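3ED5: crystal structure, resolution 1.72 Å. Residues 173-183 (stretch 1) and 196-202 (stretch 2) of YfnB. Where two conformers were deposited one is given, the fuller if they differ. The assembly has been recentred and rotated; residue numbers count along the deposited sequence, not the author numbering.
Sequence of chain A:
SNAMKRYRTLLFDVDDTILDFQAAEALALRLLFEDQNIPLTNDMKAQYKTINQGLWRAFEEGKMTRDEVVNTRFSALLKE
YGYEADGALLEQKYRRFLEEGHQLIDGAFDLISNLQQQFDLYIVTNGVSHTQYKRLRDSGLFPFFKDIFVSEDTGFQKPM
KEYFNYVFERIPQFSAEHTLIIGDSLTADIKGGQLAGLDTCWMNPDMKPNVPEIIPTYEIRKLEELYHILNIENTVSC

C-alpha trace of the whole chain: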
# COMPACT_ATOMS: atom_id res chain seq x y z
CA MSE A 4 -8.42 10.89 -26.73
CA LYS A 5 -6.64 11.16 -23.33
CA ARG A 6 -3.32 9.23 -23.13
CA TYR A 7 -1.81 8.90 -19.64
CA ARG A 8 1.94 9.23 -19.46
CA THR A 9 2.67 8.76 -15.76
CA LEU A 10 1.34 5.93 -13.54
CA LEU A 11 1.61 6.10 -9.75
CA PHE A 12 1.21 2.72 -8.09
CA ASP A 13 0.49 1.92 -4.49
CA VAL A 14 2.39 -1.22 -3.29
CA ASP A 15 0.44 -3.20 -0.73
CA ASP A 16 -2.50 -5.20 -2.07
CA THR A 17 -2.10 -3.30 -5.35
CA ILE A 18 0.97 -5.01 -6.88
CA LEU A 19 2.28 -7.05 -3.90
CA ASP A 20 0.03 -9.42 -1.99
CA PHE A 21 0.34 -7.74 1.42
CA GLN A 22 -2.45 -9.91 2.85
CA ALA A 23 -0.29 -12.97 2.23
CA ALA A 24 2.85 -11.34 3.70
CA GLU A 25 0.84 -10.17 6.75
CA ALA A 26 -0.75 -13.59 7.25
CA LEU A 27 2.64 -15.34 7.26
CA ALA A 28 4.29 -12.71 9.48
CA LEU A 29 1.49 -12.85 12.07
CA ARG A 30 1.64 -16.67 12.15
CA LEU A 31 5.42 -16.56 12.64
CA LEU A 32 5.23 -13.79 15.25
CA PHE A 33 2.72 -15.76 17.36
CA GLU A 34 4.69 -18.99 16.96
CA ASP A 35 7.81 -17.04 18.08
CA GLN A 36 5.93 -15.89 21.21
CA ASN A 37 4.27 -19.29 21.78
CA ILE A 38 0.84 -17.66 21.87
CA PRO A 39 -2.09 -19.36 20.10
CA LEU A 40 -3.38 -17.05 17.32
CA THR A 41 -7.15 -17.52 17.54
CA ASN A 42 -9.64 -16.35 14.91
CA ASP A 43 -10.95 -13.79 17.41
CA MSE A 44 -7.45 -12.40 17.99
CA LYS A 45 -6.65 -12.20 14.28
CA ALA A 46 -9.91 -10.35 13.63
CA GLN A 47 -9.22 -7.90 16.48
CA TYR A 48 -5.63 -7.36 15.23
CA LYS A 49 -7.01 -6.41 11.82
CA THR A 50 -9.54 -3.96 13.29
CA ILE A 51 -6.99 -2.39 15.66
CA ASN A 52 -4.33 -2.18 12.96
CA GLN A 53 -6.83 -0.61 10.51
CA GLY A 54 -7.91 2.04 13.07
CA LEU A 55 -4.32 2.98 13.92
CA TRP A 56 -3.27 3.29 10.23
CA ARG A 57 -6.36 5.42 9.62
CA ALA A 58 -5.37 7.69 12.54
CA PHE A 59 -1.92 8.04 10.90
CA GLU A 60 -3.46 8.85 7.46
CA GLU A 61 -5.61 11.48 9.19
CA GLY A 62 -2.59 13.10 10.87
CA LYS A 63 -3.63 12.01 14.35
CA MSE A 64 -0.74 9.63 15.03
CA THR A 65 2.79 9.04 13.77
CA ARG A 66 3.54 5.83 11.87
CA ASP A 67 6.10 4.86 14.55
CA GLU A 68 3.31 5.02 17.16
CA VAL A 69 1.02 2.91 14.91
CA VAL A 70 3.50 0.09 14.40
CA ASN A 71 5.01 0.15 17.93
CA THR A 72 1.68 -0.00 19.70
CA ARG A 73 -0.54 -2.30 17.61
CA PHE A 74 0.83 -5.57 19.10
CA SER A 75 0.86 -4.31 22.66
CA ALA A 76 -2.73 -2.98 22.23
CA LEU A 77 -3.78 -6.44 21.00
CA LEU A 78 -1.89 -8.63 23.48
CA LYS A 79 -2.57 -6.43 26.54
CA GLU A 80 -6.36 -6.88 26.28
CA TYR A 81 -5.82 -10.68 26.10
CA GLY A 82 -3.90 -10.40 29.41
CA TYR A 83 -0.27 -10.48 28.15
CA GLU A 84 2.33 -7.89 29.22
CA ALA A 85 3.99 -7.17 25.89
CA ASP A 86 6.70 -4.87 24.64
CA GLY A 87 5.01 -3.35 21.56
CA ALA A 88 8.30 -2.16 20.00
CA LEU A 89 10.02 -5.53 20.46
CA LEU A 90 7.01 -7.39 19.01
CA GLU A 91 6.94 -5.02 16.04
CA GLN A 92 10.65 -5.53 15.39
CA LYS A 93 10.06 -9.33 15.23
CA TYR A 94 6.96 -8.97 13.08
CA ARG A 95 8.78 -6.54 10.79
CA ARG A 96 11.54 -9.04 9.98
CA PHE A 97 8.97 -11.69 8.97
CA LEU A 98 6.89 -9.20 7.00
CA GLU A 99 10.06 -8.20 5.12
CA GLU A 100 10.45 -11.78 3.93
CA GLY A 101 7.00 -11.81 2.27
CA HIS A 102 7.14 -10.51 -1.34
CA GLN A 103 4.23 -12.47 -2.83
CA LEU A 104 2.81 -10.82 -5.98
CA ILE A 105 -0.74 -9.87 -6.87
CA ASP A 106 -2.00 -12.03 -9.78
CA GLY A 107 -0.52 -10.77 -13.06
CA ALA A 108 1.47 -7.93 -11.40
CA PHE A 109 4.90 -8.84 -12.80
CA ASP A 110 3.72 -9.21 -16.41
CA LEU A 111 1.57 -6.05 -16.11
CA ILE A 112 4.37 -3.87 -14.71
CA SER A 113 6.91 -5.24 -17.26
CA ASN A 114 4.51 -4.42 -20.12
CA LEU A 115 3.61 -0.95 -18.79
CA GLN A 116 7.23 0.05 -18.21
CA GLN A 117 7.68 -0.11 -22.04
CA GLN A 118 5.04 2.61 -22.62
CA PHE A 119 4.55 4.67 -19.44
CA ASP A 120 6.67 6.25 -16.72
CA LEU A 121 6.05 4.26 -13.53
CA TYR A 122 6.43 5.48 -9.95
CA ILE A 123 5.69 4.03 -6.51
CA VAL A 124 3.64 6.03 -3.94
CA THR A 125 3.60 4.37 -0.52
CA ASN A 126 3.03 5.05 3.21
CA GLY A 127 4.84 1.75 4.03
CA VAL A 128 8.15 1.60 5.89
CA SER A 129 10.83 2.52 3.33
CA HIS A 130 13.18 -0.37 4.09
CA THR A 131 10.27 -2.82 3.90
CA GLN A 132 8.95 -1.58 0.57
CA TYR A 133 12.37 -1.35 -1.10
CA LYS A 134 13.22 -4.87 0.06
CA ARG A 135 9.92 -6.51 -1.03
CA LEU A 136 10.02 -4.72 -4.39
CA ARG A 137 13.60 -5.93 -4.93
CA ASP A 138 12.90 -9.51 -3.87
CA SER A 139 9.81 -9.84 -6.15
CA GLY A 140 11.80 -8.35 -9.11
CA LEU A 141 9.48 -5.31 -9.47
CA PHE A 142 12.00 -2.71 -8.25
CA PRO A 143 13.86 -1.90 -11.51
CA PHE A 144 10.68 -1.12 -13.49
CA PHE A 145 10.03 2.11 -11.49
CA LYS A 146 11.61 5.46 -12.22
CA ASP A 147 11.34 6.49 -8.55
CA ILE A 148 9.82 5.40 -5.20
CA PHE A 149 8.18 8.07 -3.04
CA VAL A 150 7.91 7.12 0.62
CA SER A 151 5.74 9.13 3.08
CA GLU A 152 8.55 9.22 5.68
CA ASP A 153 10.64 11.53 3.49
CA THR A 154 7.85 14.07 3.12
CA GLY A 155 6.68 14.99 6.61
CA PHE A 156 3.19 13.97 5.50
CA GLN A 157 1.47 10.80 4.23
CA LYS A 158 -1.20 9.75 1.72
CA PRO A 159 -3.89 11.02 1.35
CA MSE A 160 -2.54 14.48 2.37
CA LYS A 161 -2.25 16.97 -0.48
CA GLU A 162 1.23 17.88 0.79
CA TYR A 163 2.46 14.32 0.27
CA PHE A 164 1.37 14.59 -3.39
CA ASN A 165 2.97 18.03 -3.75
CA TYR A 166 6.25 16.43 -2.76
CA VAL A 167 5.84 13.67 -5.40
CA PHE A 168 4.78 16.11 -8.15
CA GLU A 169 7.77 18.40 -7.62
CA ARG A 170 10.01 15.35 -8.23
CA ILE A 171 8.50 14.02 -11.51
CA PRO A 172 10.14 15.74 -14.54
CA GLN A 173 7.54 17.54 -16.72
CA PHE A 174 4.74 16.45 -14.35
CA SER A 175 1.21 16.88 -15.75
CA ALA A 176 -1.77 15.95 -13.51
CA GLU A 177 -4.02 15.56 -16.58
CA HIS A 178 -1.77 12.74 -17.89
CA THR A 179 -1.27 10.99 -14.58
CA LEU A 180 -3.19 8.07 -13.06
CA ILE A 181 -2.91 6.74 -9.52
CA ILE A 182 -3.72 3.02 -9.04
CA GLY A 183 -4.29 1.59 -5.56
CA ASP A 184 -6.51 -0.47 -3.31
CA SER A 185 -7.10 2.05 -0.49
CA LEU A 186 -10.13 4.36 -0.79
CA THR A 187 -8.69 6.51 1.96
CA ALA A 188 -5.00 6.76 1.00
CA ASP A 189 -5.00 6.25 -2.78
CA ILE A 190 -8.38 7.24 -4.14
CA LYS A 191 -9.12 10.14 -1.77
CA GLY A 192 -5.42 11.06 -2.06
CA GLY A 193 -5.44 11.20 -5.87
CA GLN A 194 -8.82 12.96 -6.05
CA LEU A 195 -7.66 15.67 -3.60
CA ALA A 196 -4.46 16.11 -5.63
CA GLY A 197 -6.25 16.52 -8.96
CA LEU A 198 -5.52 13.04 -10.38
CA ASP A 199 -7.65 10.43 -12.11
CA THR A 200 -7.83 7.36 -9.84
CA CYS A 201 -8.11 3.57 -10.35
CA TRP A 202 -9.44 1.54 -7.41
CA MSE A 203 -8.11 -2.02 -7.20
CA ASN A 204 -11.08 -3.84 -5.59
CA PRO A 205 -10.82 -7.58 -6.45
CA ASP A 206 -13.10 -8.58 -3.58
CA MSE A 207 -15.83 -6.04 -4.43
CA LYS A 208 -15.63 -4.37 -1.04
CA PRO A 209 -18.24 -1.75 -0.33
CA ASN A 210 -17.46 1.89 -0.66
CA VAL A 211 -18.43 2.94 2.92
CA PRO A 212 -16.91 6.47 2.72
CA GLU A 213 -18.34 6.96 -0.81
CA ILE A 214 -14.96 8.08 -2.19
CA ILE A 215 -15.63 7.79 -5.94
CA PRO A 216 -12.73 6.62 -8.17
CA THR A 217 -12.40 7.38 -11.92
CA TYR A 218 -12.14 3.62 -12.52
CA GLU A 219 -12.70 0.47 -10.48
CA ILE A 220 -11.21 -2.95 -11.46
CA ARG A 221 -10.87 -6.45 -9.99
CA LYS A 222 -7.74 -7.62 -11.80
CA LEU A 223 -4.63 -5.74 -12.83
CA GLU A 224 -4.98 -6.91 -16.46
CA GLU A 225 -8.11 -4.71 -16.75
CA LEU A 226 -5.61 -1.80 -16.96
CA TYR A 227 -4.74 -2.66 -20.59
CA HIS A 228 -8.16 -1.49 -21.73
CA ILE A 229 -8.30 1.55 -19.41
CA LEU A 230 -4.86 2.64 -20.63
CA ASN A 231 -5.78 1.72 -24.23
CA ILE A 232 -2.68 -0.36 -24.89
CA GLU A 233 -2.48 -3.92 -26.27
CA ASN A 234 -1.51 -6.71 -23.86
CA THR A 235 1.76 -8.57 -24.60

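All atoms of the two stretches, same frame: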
# COMPACT_ATOMS: atom_id res chain seq x y z
N GLN A 173 8.64 17.21 -15.81
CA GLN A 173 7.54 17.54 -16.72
C GLN A 173 6.19 16.98 -16.24
O GLN A 173 5.35 16.54 -17.05
CB GLN A 173 7.85 17.05 -18.14
CG GLN A 173 9.09 17.67 -18.77
CD GLN A 173 8.83 19.05 -19.33
OE1 GLN A 173 8.88 20.04 -18.60
NE2 GLN A 173 8.56 19.13 -20.62
N PHE A 174 5.98 16.98 -14.93
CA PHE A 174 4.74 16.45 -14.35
C PHE A 174 3.50 17.15 -14.91
O PHE A 174 3.44 18.38 -14.89
CB PHE A 174 4.73 16.61 -12.82
CG PHE A 174 3.40 16.24 -12.21
CD1 PHE A 174 2.51 17.23 -11.80
CD2 PHE A 174 3.02 14.91 -12.12
CE1 PHE A 174 1.26 16.88 -11.28
CE2 PHE A 174 1.78 14.57 -11.62
CZ PHE A 174 0.90 15.57 -11.20
N SER A 175 2.53 16.37 -15.38
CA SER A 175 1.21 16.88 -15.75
C SER A 175 0.14 16.04 -15.06
O SER A 175 0.02 14.85 -15.34
CB SER A 175 1.04 16.81 -17.28
OG SER A 175 -0.33 16.92 -17.66
N ALA A 176 -0.66 16.66 -14.19
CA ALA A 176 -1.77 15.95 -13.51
C ALA A 176 -2.73 15.30 -14.51
O ALA A 176 -3.13 14.15 -14.33
CB ALA A 176 -2.53 16.88 -12.58
N GLU A 177 -3.06 16.03 -15.59
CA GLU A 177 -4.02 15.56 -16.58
C GLU A 177 -3.61 14.23 -17.23
O GLU A 177 -4.46 13.47 -17.71
CB GLU A 177 -4.19 16.63 -17.66
CG GLU A 177 -5.20 16.30 -18.69
CD GLU A 177 -5.22 17.32 -19.80
OE1 GLU A 177 -4.71 18.44 -19.59
OE2 GLU A 177 -5.75 17.00 -20.88
N HIS A 178 -2.31 13.95 -17.25
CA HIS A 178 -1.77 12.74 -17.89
C HIS A 178 -1.22 11.75 -16.89
O HIS A 178 -0.36 10.93 -17.22
CB HIS A 178 -0.68 13.14 -18.87
CG HIS A 178 -1.18 14.06 -19.93
ND1 HIS A 178 -1.78 13.60 -21.08
CD2 HIS A 178 -1.21 15.41 -20.00
CE1 HIS A 178 -2.15 14.63 -21.83
NE2 HIS A 178 -1.82 15.74 -21.19
N THR A 179 -1.70 11.86 -15.65
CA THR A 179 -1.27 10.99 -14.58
C THR A 179 -2.44 10.20 -13.99
O THR A 179 -3.52 10.75 -13.76
CB THR A 179 -0.60 11.83 -13.47
OG1 THR A 179 0.50 12.55 -14.01
CG2 THR A 179 -0.11 10.93 -12.28
N LEU A 180 -2.20 8.92 -13.69
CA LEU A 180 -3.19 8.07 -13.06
C LEU A 180 -2.59 7.49 -11.79
O LEU A 180 -1.44 7.00 -11.82
CB LEU A 180 -3.55 6.91 -14.02
CG LEU A 180 -4.61 5.91 -13.46
CD1 LEU A 180 -5.99 6.56 -13.29
CD2 LEU A 180 -4.71 4.71 -14.42
N ILE A 181 -3.35 7.49 -10.69
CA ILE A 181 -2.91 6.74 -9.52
C ILE A 181 -3.75 5.45 -9.40
O ILE A 181 -4.98 5.49 -9.55
CB ILE A 181 -2.96 7.55 -8.20
CG1 ILE A 181 -2.50 6.67 -7.01
CG2 ILE A 181 -4.36 8.17 -7.95
CD1 ILE A 181 -2.26 7.49 -5.67
N ILE A 182 -3.07 4.34 -9.15
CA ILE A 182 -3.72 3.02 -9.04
C ILE A 182 -3.43 2.46 -7.65
O ILE A 182 -2.28 2.34 -7.24
CB ILE A 182 -3.10 2.04 -10.07
CG1 ILE A 182 -3.19 2.59 -11.51
CG2 ILE A 182 -3.80 0.64 -9.99
CD1 ILE A 182 -1.92 3.32 -11.99
N GLY A 183 -4.48 2.14 -6.91
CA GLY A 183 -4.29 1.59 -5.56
C GLY A 183 -5.55 0.99 -5.01
O GLY A 183 -6.66 1.18 -5.56
N ALA A 196 -5.65 15.61 -4.93
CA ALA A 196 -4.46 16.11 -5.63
C ALA A 196 -4.68 16.37 -7.13
O ALA A 196 -3.75 16.74 -7.86
CB ALA A 196 -3.29 15.11 -5.39
N GLY A 197 -5.91 16.20 -7.59
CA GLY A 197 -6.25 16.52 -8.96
C GLY A 197 -5.90 15.43 -9.96
O GLY A 197 -5.74 15.74 -11.15
N LEU A 198 -5.80 14.18 -9.50
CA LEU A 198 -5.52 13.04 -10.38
C LEU A 198 -6.74 12.15 -10.65
O LEU A 198 -7.55 11.92 -9.76
CB LEU A 198 -4.42 12.14 -9.79
CG LEU A 198 -3.12 12.83 -9.34
CD1 LEU A 198 -2.25 11.80 -8.72
CD2 LEU A 198 -2.43 13.49 -10.57
N ASP A 199 -6.79 11.58 -11.86
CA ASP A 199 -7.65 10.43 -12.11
C ASP A 199 -7.17 9.29 -11.21
O ASP A 199 -5.96 9.16 -10.94
CB ASP A 199 -7.60 10.01 -13.60
CG ASP A 199 -8.33 10.97 -14.51
OD1 ASP A 199 -8.97 11.91 -13.99
OD2 ASP A 199 -8.28 10.79 -15.75
N THR A 200 -8.12 8.48 -10.75
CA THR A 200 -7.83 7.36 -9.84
C THR A 200 -8.40 6.02 -10.34
O THR A 200 -9.49 5.96 -10.93
CB THR A 200 -8.48 7.62 -8.45
OG1 THR A 200 -9.86 7.95 -8.65
CG2 THR A 200 -7.79 8.81 -7.72
N CYS A 201 -7.67 4.94 -10.03
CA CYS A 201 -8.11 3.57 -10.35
C CYS A 201 -8.08 2.72 -9.07
O CYS A 201 -7.03 2.47 -8.53
CB CYS A 201 -7.21 2.98 -11.43
SG CYS A 201 -7.74 1.30 -11.90
N TRP A 202 -9.27 2.32 -8.62
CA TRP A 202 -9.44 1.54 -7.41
C TRP A 202 -9.33 0.05 -7.71
O TRP A 202 -10.18 -0.50 -8.42
CB TRP A 202 -10.82 1.87 -6.80
CG TRP A 202 -11.03 1.24 -5.44
CD1 TRP A 202 -10.06 0.91 -4.53
CD2 TRP A 202 -12.29 0.91 -4.84
NE1 TRP A 202 -10.65 0.38 -3.39
CE2 TRP A 202 -12.01 0.39 -3.55
CE3 TRP A 202 -13.63 1.01 -5.26
CZ2 TRP A 202 -13.03 -0.06 -2.69
CZ3 TRP A 202 -14.64 0.60 -4.40
CH2 TRP A 202 -14.33 0.05 -3.12
O HOH W 1 -5.51 12.46 -14.17

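Two neighbouring parallel β-strands, 179-183 and the one that includes Thr200, Cys201 and Trp202, are joined by a short ladder of backbone hydrogen bonds, with Leu198 packing into an apolar pocket at its N-terminal end. The strand directions differ by 23°, and Ile181 pairs with Thr200, Ile182 with Cys201 and Gly183 with Trp202. The bonds alternate as parallel strands require: Ile181 N donates to Asp199 O (3.1 Å), Cys201 N to Ile181 O (2.8 Å) and Gly183 N to Cys201 O (3.0 Å). Cys201 thus uses both its NH and its carbonyl, and Cys201 O also receives a CA-H...O contact from Ile182 CA (3.4 Å). Before the ladder closes, Thr179 O and Asp199 N lie 3.9 Å apart, too far to bond directly; a water fills the gap, accepting from Asp199 N (2.8 Å) and donating to Thr179 O (2.7 Å) and Ala176 O (2.9 Å). Leu198 points toward stretch 1, its CD2 meeting Ala176 CB (3.9 Å), Thr179 CB (3.8 Å) and the edge of the Phe174 ring at CZ (4.0 Å). On one sheet face, Cys201 CB lies near Ile182 CG1 (4.0 Å) and Leu180 CD1 (4.2 Å); on the other, the methyls Ile181 CG2 and Thr200 CG2 touch at 3.5 Å.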